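PDB 6RIW: ORF10 from Moritella marina, which probably catalyses, through the ketosynthase-chain length factor didomain held in this chain, the condensation steps that extend acyl chains in polyunsaturated fatty acid synthesis. Local coordinates for residues D227-M233 with Y591-N596; L122-T126 with M584-H589; I733-W739 with A802-F807. One frame throughout, in Å; residues are numbered along the deposited sequence.

A didomain of two thiolase-like halves illustrates how a pseudodimer is sewn together within one chain. From the N terminus, the loop 122-126 follows strand 115-120 and opens contact 2; segment 227-233, starting helix 228-237, then opens contact 1. Contact 2 closes at 584-589, after strand 576-581 of the second half, and contact 1 closes at 591-596, just beyond. The two therefore cross, and both join the ketosynthase to the chain length factor. They also touch: D227 N lies 2.8 Å from P125 O, a probable hydrogen bond. Contact 3 follows in series, closing a shorter loop within the second half, its centre about 37 Å from that of contact 1.

Contact 1: D227-M233 with Y591-N596; sequences DPMFVNM and YRGRVN
The axes of helix segments 228-233 and 591-595 cross almost at right angles (86°), approaching to 10.8 Å, with the CA atoms of F230 and R592 7.0 Å apart. Along the second helix, Y591 (chi1 t) comes first: Y591 CD2 lies 4.2 Å from F230 CD2 and Y591 OH 3.6 Å from M233 CB, which sits at the ring edge. R592 follows, fully extended (chi1 to chi3 all t), and supplies the one charged link: NH1 donates to D227 OD2 at 2.9 Å in a salt bridge, and water joins NH1 to D227 OD1. That aspartate is also the N-cap of its helix, D227 OD1 accepting from M229 N at 3.0 Å. M229 (t, t, m) lays CE over a guanidinium face, 3.6 Å from R592 CZ. One turn on, V595 CG1 meets M229 SD at 4.0 Å and M233 CE (m, m, t) at 3.9 Å. N596 OD1 accepts from both R592 NE at 2.8 Å and R592 NH2 at 3.0 Å, on the guanidinium side away from the D227 bridge. Helix 228-237 of the ketosynthase half thus meets helix 589-595 of the second half, a buried part of their interface, consistent with a ketosynthase-chain length factor pseudodimer.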
loop_
_atom_site.group_PDB
_atom_site.type_symbol
_atom_site.label_atom_id
_atom_site.label_comp_id
_atom_site.label_asym_id
_atom_site.label_seq_id
_atom_site.Cartn_x
_atom_site.Cartn_y
_atom_site.Cartn_z
ATOM N N ASP A 227 -0.816 12.978 1.022
ATOM C CA ASP A 227 -1.020 14.295 1.606
ATOM C C ASP A 227 0.303 14.783 2.184
ATOM O O ASP A 227 0.829 14.194 3.138
ATOM C CB ASP A 227 -2.112 14.228 2.688
ATOM C CG ASP A 227 -2.309 15.551 3.428
ATOM O OD1 ASP A 227 -1.680 16.564 3.056
ATOM O OD2 ASP A 227 -3.111 15.570 4.390
ATOM N N PRO A 228 0.887 15.839 1.607
ATOM C CA PRO A 228 2.175 16.335 2.118
ATOM C C PRO A 228 2.174 16.682 3.597
ATOM O O PRO A 228 3.222 16.543 4.250
ATOM C CB PRO A 228 2.438 17.576 1.246
ATOM C CG PRO A 228 1.696 17.279 -0.054
ATOM C CD PRO A 228 0.435 16.557 0.399
ATOM N N MET A 229 1.039 17.123 4.159
ATOM C CA MET A 229 1.013 17.398 5.592
ATOM C C MET A 229 1.206 16.121 6.397
ATOM O O MET A 229 1.921 16.118 7.410
ATOM C CB MET A 229 -0.292 18.086 5.996
ATOM C CG MET A 229 -0.347 18.372 7.493
ATOM S SD MET A 229 -1.944 18.975 8.070
ATOM C CE MET A 229 -1.956 20.564 7.255
ATOM N N PHE A 230 0.595 15.019 5.946
ATOM C CA PHE A 230 0.770 13.733 6.611
ATOM C C PHE A 230 2.212 13.266 6.516
ATOM O O PHE A 230 2.779 12.768 7.502
ATOM C CB PHE A 230 -0.166 12.701 5.974
ATOM C CG PHE A 230 -0.250 11.394 6.727
ATOM C CD1 PHE A 230 0.634 10.358 6.454
ATOM C CD2 PHE A 230 -1.234 11.203 7.686
ATOM C CE1 PHE A 230 0.558 9.144 7.150
ATOM C CE2 PHE A 230 -1.335 10.002 8.382
ATOM C CZ PHE A 230 -0.430 8.971 8.115
ATOM N N VAL A 231 2.833 13.448 5.337
ATOM C CA VAL A 231 4.219 13.031 5.130
ATOM C C VAL A 231 5.167 13.850 6.000
ATOM O O VAL A 231 6.092 13.318 6.639
ATOM C CB VAL A 231 4.590 13.165 3.645
ATOM C CG1 VAL A 231 6.093 12.978 3.459
ATOM C CG2 VAL A 231 3.792 12.155 2.819
ATOM N N ASN A 232 4.989 15.162 5.997
ATOM C CA ASN A 232 5.966 16.014 6.657
ATOM C C ASN A 232 5.824 15.966 8.172
ATOM O O ASN A 232 6.823 16.085 8.893
ATOM C CB ASN A 232 5.828 17.446 6.132
ATOM C CG ASN A 232 6.440 17.619 4.751
ATOM O OD1 ASN A 232 6.447 16.688 3.921
ATOM N ND2 ASN A 232 6.995 18.803 4.501
ATOM N N MET A 233 4.604 15.804 8.682
ATOM C CA MET A 233 4.447 15.541 10.109
ATOM C C MET A 233 5.162 14.257 10.506
ATOM O O MET A 233 5.781 14.183 11.578
ATOM C CB MET A 233 2.960 15.466 10.480
ATOM C CG MET A 233 2.244 16.802 10.423
ATOM S SD MET A 233 2.890 18.020 11.610
ATOM C CE MET A 233 1.984 19.490 11.095
ATOM N N TYR A 591 -5.754 11.595 12.089
ATOM C CA TYR A 591 -4.565 12.320 12.518
ATOM C C TYR A 591 -4.584 13.767 12.022
ATOM O O TYR A 591 -4.396 14.712 12.807
ATOM C CB TYR A 591 -3.301 11.603 12.053
ATOM C CG TYR A 591 -2.092 12.398 12.438
ATOM C CD1 TYR A 591 -1.773 12.593 13.773
ATOM C CD2 TYR A 591 -1.297 12.999 11.469
ATOM C CE1 TYR A 591 -0.683 13.374 14.144
ATOM C CE2 TYR A 591 -0.203 13.768 11.825
ATOM C CZ TYR A 591 0.095 13.948 13.164
ATOM O OH TYR A 591 1.176 14.716 13.512
ATOM N N ARG A 592 -4.789 13.973 10.720
ATOM C CA ARG A 592 -4.984 15.351 10.260
ATOM C C ARG A 592 -6.284 15.934 10.813
ATOM O O ARG A 592 -6.379 17.149 11.047
ATOM C CB ARG A 592 -4.971 15.424 8.728
ATOM C CG ARG A 592 -5.093 16.877 8.234
ATOM C CD ARG A 592 -4.856 17.048 6.741
ATOM N NE ARG A 592 -5.081 18.459 6.400
ATOM C CZ ARG A 592 -4.572 19.072 5.334
ATOM N NH1 ARG A 592 -3.806 18.406 4.489
ATOM N NH2 ARG A 592 -4.830 20.360 5.121
ATOM N N GLY A 593 -7.290 15.086 11.038
ATOM C CA GLY A 593 -8.489 15.536 11.724
ATOM C C GLY A 593 -8.181 16.248 13.028
ATOM O O GLY A 593 -8.865 17.206 13.396
ATOM N N ARG A 594 -7.143 15.802 13.735
ATOM C CA ARG A 594 -6.676 16.515 14.927
ATOM C C ARG A 594 -5.815 17.727 14.564
ATOM O O ARG A 594 -6.064 18.855 15.013
ATOM C CB ARG A 594 -5.891 15.544 15.815
ATOM C CG ARG A 594 -5.067 16.205 16.929
ATOM C CD ARG A 594 -3.844 15.394 17.385
ATOM N NE ARG A 594 -2.973 16.296 18.142
ATOM C CZ ARG A 594 -3.077 16.530 19.446
ATOM N NH1 ARG A 594 -3.979 15.886 20.164
ATOM N NH2 ARG A 594 -2.269 17.416 20.029
ATOM N N VAL A 595 -4.799 17.513 13.748
ATOM C CA VAL A 595 -3.766 18.531 13.538
ATOM C C VAL A 595 -4.362 19.801 12.939
ATOM O O VAL A 595 -4.008 20.926 13.330
ATOM C CB VAL A 595 -2.651 17.954 12.653
ATOM C CG1 VAL A 595 -1.793 19.053 12.092
ATOM C CG2 VAL A 595 -1.820 16.928 13.454
ATOM N N ASN A 596 -5.310 19.644 12.020
ATOM C CA ASN A 596 -5.826 20.788 11.268
ATOM C C ASN A 596 -6.678 21.714 12.130
ATOM O O ASN A 596 -6.919 22.867 11.739
ATOM C CB ASN A 596 -6.625 20.273 10.071
ATOM C CG ASN A 596 -6.500 21.159 8.854
ATOM O OD1 ASN A 596 -6.226 20.675 7.754
ATOM N ND2 ASN A 596 -6.763 22.464 9.026
HETATM O O HOH W 1 -2.591 18.672 1.643
#

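Contact 2: L122-T126 with M584-H589; sequences LSFPT and MELELH
No hydrogen bond crosses between these two loops; apolar and ring contacts centre on one proline. The segment 122-126 is irregular but largely extended from F124 to T126; 584-589 passes from an extended M584 into a 3-10 turn at 586-588. CA atoms pair S123 with M584 at 4.9 Å and P125 with H589 at 6.4 Å. The ring interaction is a CH-pi contact: P125 CG stands over the face of the H589 imidazole, 4.2 Å from its centroid and 20° off the normal. H589 (chi1 m) is held for this by ND1, which donates to L586 O at 2.8 Å, and by NE2, hydrogen-bonded to S129. Among the apolar contacts, M584 (chi1 p, chi2 t, chi3 m) carries CE to 4.0 Å from P125 CD, and L588 CB lies 4.0 Å from P125 CG. S123 O also lies 3.6 Å from M584 CB and 3.9 Å from L588 CD1. This is a loop-to-loop part of the interface between the ketosynthase half and the second, chain length factor half: the loops emerge from strands 115-120 and 576-581, one in each half, and run on towards helices 129-148 and 589-595, N130 of the former touching both P125 and H589.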
loop_
_atom_site.group_PDB
_atom_site.type_symbol
_atom_site.label_atom_id
_atom_site.label_comp_id
_atom_site.label_asym_id
_atom_site.label_seq_id
_atom_site.Cartn_x
_atom_site.Cartn_y
_atom_site.Cartn_z
ATOM N N LEU A 122 2.018 4.374 -1.796
ATOM C CA LEU A 122 1.857 4.597 -0.357
ATOM C C LEU A 122 0.423 4.321 0.080
ATOM O O LEU A 122 -0.529 4.658 -0.625
ATOM C CB LEU A 122 2.194 6.053 -0.003
ATOM C CG LEU A 122 3.663 6.446 -0.086
ATOM C CD1 LEU A 122 3.855 7.973 -0.133
ATOM C CD2 LEU A 122 4.416 5.834 1.094
ATOM N N SER A 123 0.262 3.731 1.265
ATOM C CA SER A 123 -1.059 3.560 1.860
ATOM C C SER A 123 -1.399 4.707 2.794
ATOM O O SER A 123 -1.871 4.466 3.907
ATOM C CB SER A 123 -1.121 2.221 2.603
ATOM O OG SER A 123 -1.093 1.150 1.678
ATOM N N PHE A 124 -1.140 5.954 2.379
ATOM C CA PHE A 124 -1.376 7.143 3.201
ATOM C C PHE A 124 -2.579 7.926 2.695
ATOM O O PHE A 124 -2.899 7.875 1.506
ATOM C CB PHE A 124 -0.185 8.097 3.132
ATOM C CG PHE A 124 1.047 7.646 3.872
ATOM C CD1 PHE A 124 1.034 6.552 4.711
ATOM C CD2 PHE A 124 2.224 8.366 3.711
ATOM C CE1 PHE A 124 2.185 6.178 5.385
ATOM C CE2 PHE A 124 3.377 8.004 4.380
ATOM C CZ PHE A 124 3.350 6.905 5.227
ATOM N N PRO A 125 -3.200 8.742 3.547
ATOM C CA PRO A 125 -4.216 9.690 3.064
ATOM C C PRO A 125 -3.664 10.529 1.919
ATOM O O PRO A 125 -2.476 10.854 1.886
ATOM C CB PRO A 125 -4.508 10.561 4.286
ATOM C CG PRO A 125 -4.203 9.621 5.500
ATOM C CD PRO A 125 -3.033 8.766 5.012
ATOM N N THR A 126 -4.547 10.903 1.002
ATOM C CA THR A 126 -4.199 11.809 -0.084
ATOM C C THR A 126 -4.926 13.130 0.111
ATOM O O THR A 126 -5.788 13.281 0.986
ATOM C CB THR A 126 -4.553 11.230 -1.457
ATOM O OG1 THR A 126 -5.978 11.153 -1.588
ATOM C CG2 THR A 126 -3.912 9.837 -1.676
ATOM N N MET A 584 -5.663 0.875 2.751
ATOM C CA MET A 584 -5.259 1.827 3.788
ATOM C C MET A 584 -6.209 1.756 4.980
ATOM O O MET A 584 -7.404 1.460 4.843
ATOM C CB MET A 584 -5.162 3.263 3.236
ATOM C CG MET A 584 -6.448 3.941 2.829
ATOM S SD MET A 584 -6.291 5.785 2.852
ATOM C CE MET A 584 -5.966 6.072 4.538
ATOM N N GLU A 585 -5.650 1.951 6.165
ATOM C CA GLU A 585 -6.453 2.167 7.360
ATOM C C GLU A 585 -7.113 3.529 7.219
ATOM O O GLU A 585 -6.441 4.558 7.324
ATOM C CB GLU A 585 -5.566 2.110 8.601
ATOM C CG GLU A 585 -6.296 2.426 9.915
ATOM C CD GLU A 585 -7.575 1.610 10.078
ATOM O OE1 GLU A 585 -7.481 0.431 10.515
ATOM O OE2 GLU A 585 -8.677 2.151 9.786
ATOM N N LEU A 586 -8.409 3.537 6.929
ATOM C CA LEU A 586 -9.110 4.800 6.741
ATOM C C LEU A 586 -9.120 5.654 8.004
ATOM O O LEU A 586 -9.274 6.884 7.899
ATOM C CB LEU A 586 -10.527 4.505 6.271
ATOM C CG LEU A 586 -10.629 3.792 4.898
ATOM C CD1 LEU A 586 -12.091 3.387 4.638
ATOM C CD2 LEU A 586 -10.113 4.683 3.766
ATOM N N GLU A 587 -8.962 5.043 9.199
ATOM C CA GLU A 587 -8.872 5.840 10.425
ATOM C C GLU A 587 -7.627 6.718 10.467
ATOM O O GLU A 587 -7.542 7.612 11.326
ATOM C CB GLU A 587 -8.926 4.943 11.679
ATOM C CG GLU A 587 -10.278 4.250 11.843
ATOM C CD GLU A 587 -10.396 3.476 13.162
ATOM O OE1 GLU A 587 -9.364 3.246 13.836
ATOM O OE2 GLU A 587 -11.525 3.092 13.516
ATOM N N LEU A 588 -6.678 6.526 9.547
ATOM C CA LEU A 588 -5.533 7.428 9.493
ATOM C C LEU A 588 -5.917 8.883 9.214
ATOM O O LEU A 588 -5.111 9.787 9.496
ATOM C CB LEU A 588 -4.537 6.949 8.424
ATOM C CG LEU A 588 -3.781 5.637 8.722
ATOM C CD1 LEU A 588 -2.838 5.332 7.562
ATOM C CD2 LEU A 588 -3.029 5.734 10.029
ATOM N N HIS A 589 -7.106 9.130 8.653
ATOM C CA HIS A 589 -7.567 10.501 8.444
ATOM C C HIS A 589 -7.823 11.224 9.757
ATOM O O HIS A 589 -7.878 12.457 9.770
ATOM C CB HIS A 589 -8.832 10.504 7.571
ATOM C CG HIS A 589 -8.573 9.997 6.183
ATOM N ND1 HIS A 589 -8.814 8.691 5.812
ATOM C CD2 HIS A 589 -8.064 10.615 5.087
ATOM C CE1 HIS A 589 -8.463 8.521 4.543
ATOM N NE2 HIS A 589 -8.020 9.677 4.075
#

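Contact 3: I733-W739 with A802-F807; sequences ILDQQQW and AHASGF
The striking feature is a glycine wedged where no side chain would fit. G806 adopts phi/psi of 90/-2°, its CA only 4.2 Å from W739 CA; a CB there would fall 2.5 Å from Q738 O and 2.8 Å from W739 CA. Its carbonyl abuts the opposing backbone without a hydrogen bond, G806 O lying 3.4 Å from Q737 C. Close approach continues at W739, whose CA makes a CA-H...O contact with S805 O at 3.5 Å, while CB comes within 3.2 Å of the same oxygen. Beyond the glycine, W739 (chi1 p, chi2 -85°) and F807 (chi1 m, chi2 -82°) form an offset stack: the five-membered indole ring and the phenyl ring have centroids 4.6 Å apart and planes at 18°, with CD1 of W739 3.5 Å from CE1 of F807. S805 shapes the bend through an ST turn, its OG accepting from F807 N at 3.1 Å; E810 is a further partner of this hydroxyl. At the other end, I733-D735 form a 3-10 turn over A804, itself in a left-handed conformation (45/53°). L734 CD2 reaches A804 CB at 3.9 Å and A802 CB at 4.3 Å, and I733 CG1 lies 4.1 Å from A804 CB. A water donates to I733 O at 2.8 Å and, weakly, to A804 O. The segment 802-807 links strand 797-801 to helix 808-821, with F807 at the N-cap position; its AHASGF sequence resembles the His-Xaa-Thr-Gly-Thr loop of ketosynthases, consistent with a chain length factor built on the same thiolase fold.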
loop_
_atom_site.group_PDB
_atom_site.type_symbol
_atom_site.label_atom_id
_atom_site.label_comp_id
_atom_site.label_asym_id
_atom_site.label_seq_id
_atom_site.Cartn_x
_atom_site.Cartn_y
_atom_site.Cartn_z
ATOM N N ILE A 733 -28.366 -16.731 -0.411
ATOM C CA ILE A 733 -27.459 -15.667 0.027
ATOM C C ILE A 733 -27.242 -14.672 -1.105
ATOM O O ILE A 733 -27.112 -13.465 -0.859
ATOM C CB ILE A 733 -26.128 -16.245 0.564
ATOM C CG1 ILE A 733 -25.227 -15.172 1.209
ATOM C CG2 ILE A 733 -25.344 -16.912 -0.541
ATOM C CD1 ILE A 733 -25.893 -14.226 2.206
ATOM N N LEU A 734 -27.268 -15.137 -2.364
ATOM C CA LEU A 734 -27.116 -14.225 -3.496
ATOM C C LEU A 734 -28.337 -13.351 -3.728
ATOM O O LEU A 734 -28.246 -12.400 -4.510
ATOM C CB LEU A 734 -26.804 -14.992 -4.778
ATOM C CG LEU A 734 -25.392 -15.568 -4.790
ATOM C CD1 LEU A 734 -25.165 -16.381 -6.062
ATOM C CD2 LEU A 734 -24.381 -14.433 -4.679
ATOM N N ASP A 735 -29.470 -13.649 -3.090
ATOM C CA ASP A 735 -30.643 -12.788 -3.223
ATOM C C ASP A 735 -30.607 -11.572 -2.298
ATOM O O ASP A 735 -31.448 -10.682 -2.448
ATOM C CB ASP A 735 -31.931 -13.579 -2.948
ATOM C CG ASP A 735 -32.209 -14.650 -4.001
ATOM O OD1 ASP A 735 -31.668 -14.570 -5.129
ATOM O OD2 ASP A 735 -32.982 -15.588 -3.688
ATOM N N GLN A 736 -29.683 -11.520 -1.344
ATOM C CA GLN A 736 -29.547 -10.361 -0.467
ATOM C C GLN A 736 -29.237 -9.099 -1.266
ATOM O O GLN A 736 -28.450 -9.125 -2.213
ATOM C CB GLN A 736 -28.434 -10.605 0.548
ATOM C CG GLN A 736 -28.731 -11.721 1.508
ATOM C CD GLN A 736 -29.939 -11.405 2.336
ATOM O OE1 GLN A 736 -30.974 -12.059 2.221
ATOM N NE2 GLN A 736 -29.829 -10.370 3.160
ATOM N N GLN A 737 -29.836 -7.984 -0.852
ATOM C CA GLN A 737 -29.695 -6.699 -1.528
ATOM C C GLN A 737 -28.854 -5.690 -0.757
ATOM O O GLN A 737 -28.738 -4.541 -1.194
ATOM C CB GLN A 737 -31.079 -6.083 -1.758
ATOM C CG GLN A 737 -31.978 -6.856 -2.675
ATOM C CD GLN A 737 -32.632 -5.936 -3.683
ATOM O OE1 GLN A 737 -32.005 -5.538 -4.670
ATOM N NE2 GLN A 737 -33.891 -5.557 -3.421
ATOM N N GLN A 738 -28.309 -6.067 0.398
ATOM C CA GLN A 738 -27.528 -5.162 1.235
ATOM C C GLN A 738 -26.291 -5.902 1.720
ATOM O O GLN A 738 -26.323 -7.127 1.895
ATOM C CB GLN A 738 -28.345 -4.663 2.453
ATOM C CG GLN A 738 -29.586 -3.879 2.052
ATOM C CD GLN A 738 -30.466 -3.503 3.220
ATOM O OE1 GLN A 738 -30.486 -4.177 4.259
ATOM N NE2 GLN A 738 -31.219 -2.425 3.051
ATOM N N TRP A 739 -25.205 -5.157 1.961
ATOM C CA TRP A 739 -23.963 -5.772 2.431
ATOM C C TRP A 739 -23.897 -5.769 3.962
ATOM O O TRP A 739 -24.507 -4.932 4.639
ATOM C CB TRP A 739 -22.723 -5.080 1.836
ATOM C CG TRP A 739 -22.586 -3.605 2.144
ATOM C CD1 TRP A 739 -23.167 -2.566 1.463
ATOM C CD2 TRP A 739 -21.802 -3.012 3.193
ATOM N NE1 TRP A 739 -22.799 -1.362 2.030
ATOM C CE2 TRP A 739 -21.965 -1.607 3.094
ATOM C CE3 TRP A 739 -20.979 -3.532 4.204
ATOM C CZ2 TRP A 739 -21.353 -0.720 3.977
ATOM C CZ3 TRP A 739 -20.354 -2.656 5.068
ATOM C CH2 TRP A 739 -20.541 -1.251 4.942
ATOM N N ALA A 802 -19.326 -18.415 -2.972
ATOM C CA ALA A 802 -19.562 -17.215 -3.767
ATOM C C ALA A 802 -18.988 -15.990 -3.061
ATOM O O ALA A 802 -18.837 -15.969 -1.837
ATOM C CB ALA A 802 -21.065 -17.018 -3.999
ATOM N N HIS A 803 -18.660 -14.966 -3.848
ATOM C CA HIS A 803 -18.293 -13.681 -3.260
ATOM C C HIS A 803 -19.440 -13.141 -2.406
ATOM O O HIS A 803 -19.240 -12.768 -1.246
ATOM C CB HIS A 803 -17.914 -12.708 -4.389
ATOM C CG HIS A 803 -17.341 -11.408 -3.921
ATOM N ND1 HIS A 803 -16.200 -11.323 -3.145
ATOM C CD2 HIS A 803 -17.750 -10.131 -4.129
ATOM C CE1 HIS A 803 -15.945 -10.051 -2.883
ATOM N NE2 HIS A 803 -16.863 -9.308 -3.476
ATOM N N ALA A 804 -20.657 -13.135 -2.966
ATOM C CA ALA A 804 -21.900 -12.777 -2.269
ATOM C C ALA A 804 -21.747 -11.506 -1.423
ATOM O O ALA A 804 -22.046 -11.481 -0.230
ATOM C CB ALA A 804 -22.393 -13.935 -1.414
ATOM N N SER A 805 -21.260 -10.445 -2.057
ATOM C CA SER A 805 -20.950 -9.216 -1.335
ATOM C C SER A 805 -22.197 -8.518 -0.821
ATOM O O SER A 805 -22.129 -7.790 0.176
ATOM C CB SER A 805 -20.196 -8.256 -2.253
ATOM O OG SER A 805 -21.017 -7.907 -3.365
ATOM N N GLY A 806 -23.326 -8.673 -1.509
ATOM C CA GLY A 806 -24.486 -7.876 -1.171
ATOM C C GLY A 806 -24.581 -6.555 -1.914
ATOM O O GLY A 806 -25.556 -5.818 -1.710
ATOM N N PHE A 807 -23.599 -6.233 -2.763
ATOM C CA PHE A 807 -23.767 -5.180 -3.760
ATOM C C PHE A 807 -24.465 -5.786 -4.967
ATOM O O PHE A 807 -24.039 -6.823 -5.468
ATOM C CB PHE A 807 -22.409 -4.589 -4.136
ATOM C CG PHE A 807 -21.705 -3.967 -2.965
ATOM C CD1 PHE A 807 -22.021 -2.676 -2.561
ATOM C CD2 PHE A 807 -20.768 -4.684 -2.228
ATOM C CE1 PHE A 807 -21.396 -2.088 -1.480
ATOM C CE2 PHE A 807 -20.135 -4.096 -1.138
ATOM C CZ PHE A 807 -20.463 -2.788 -0.759
HETATM O O HOH W 2 -25.219 -11.419 -0.335
#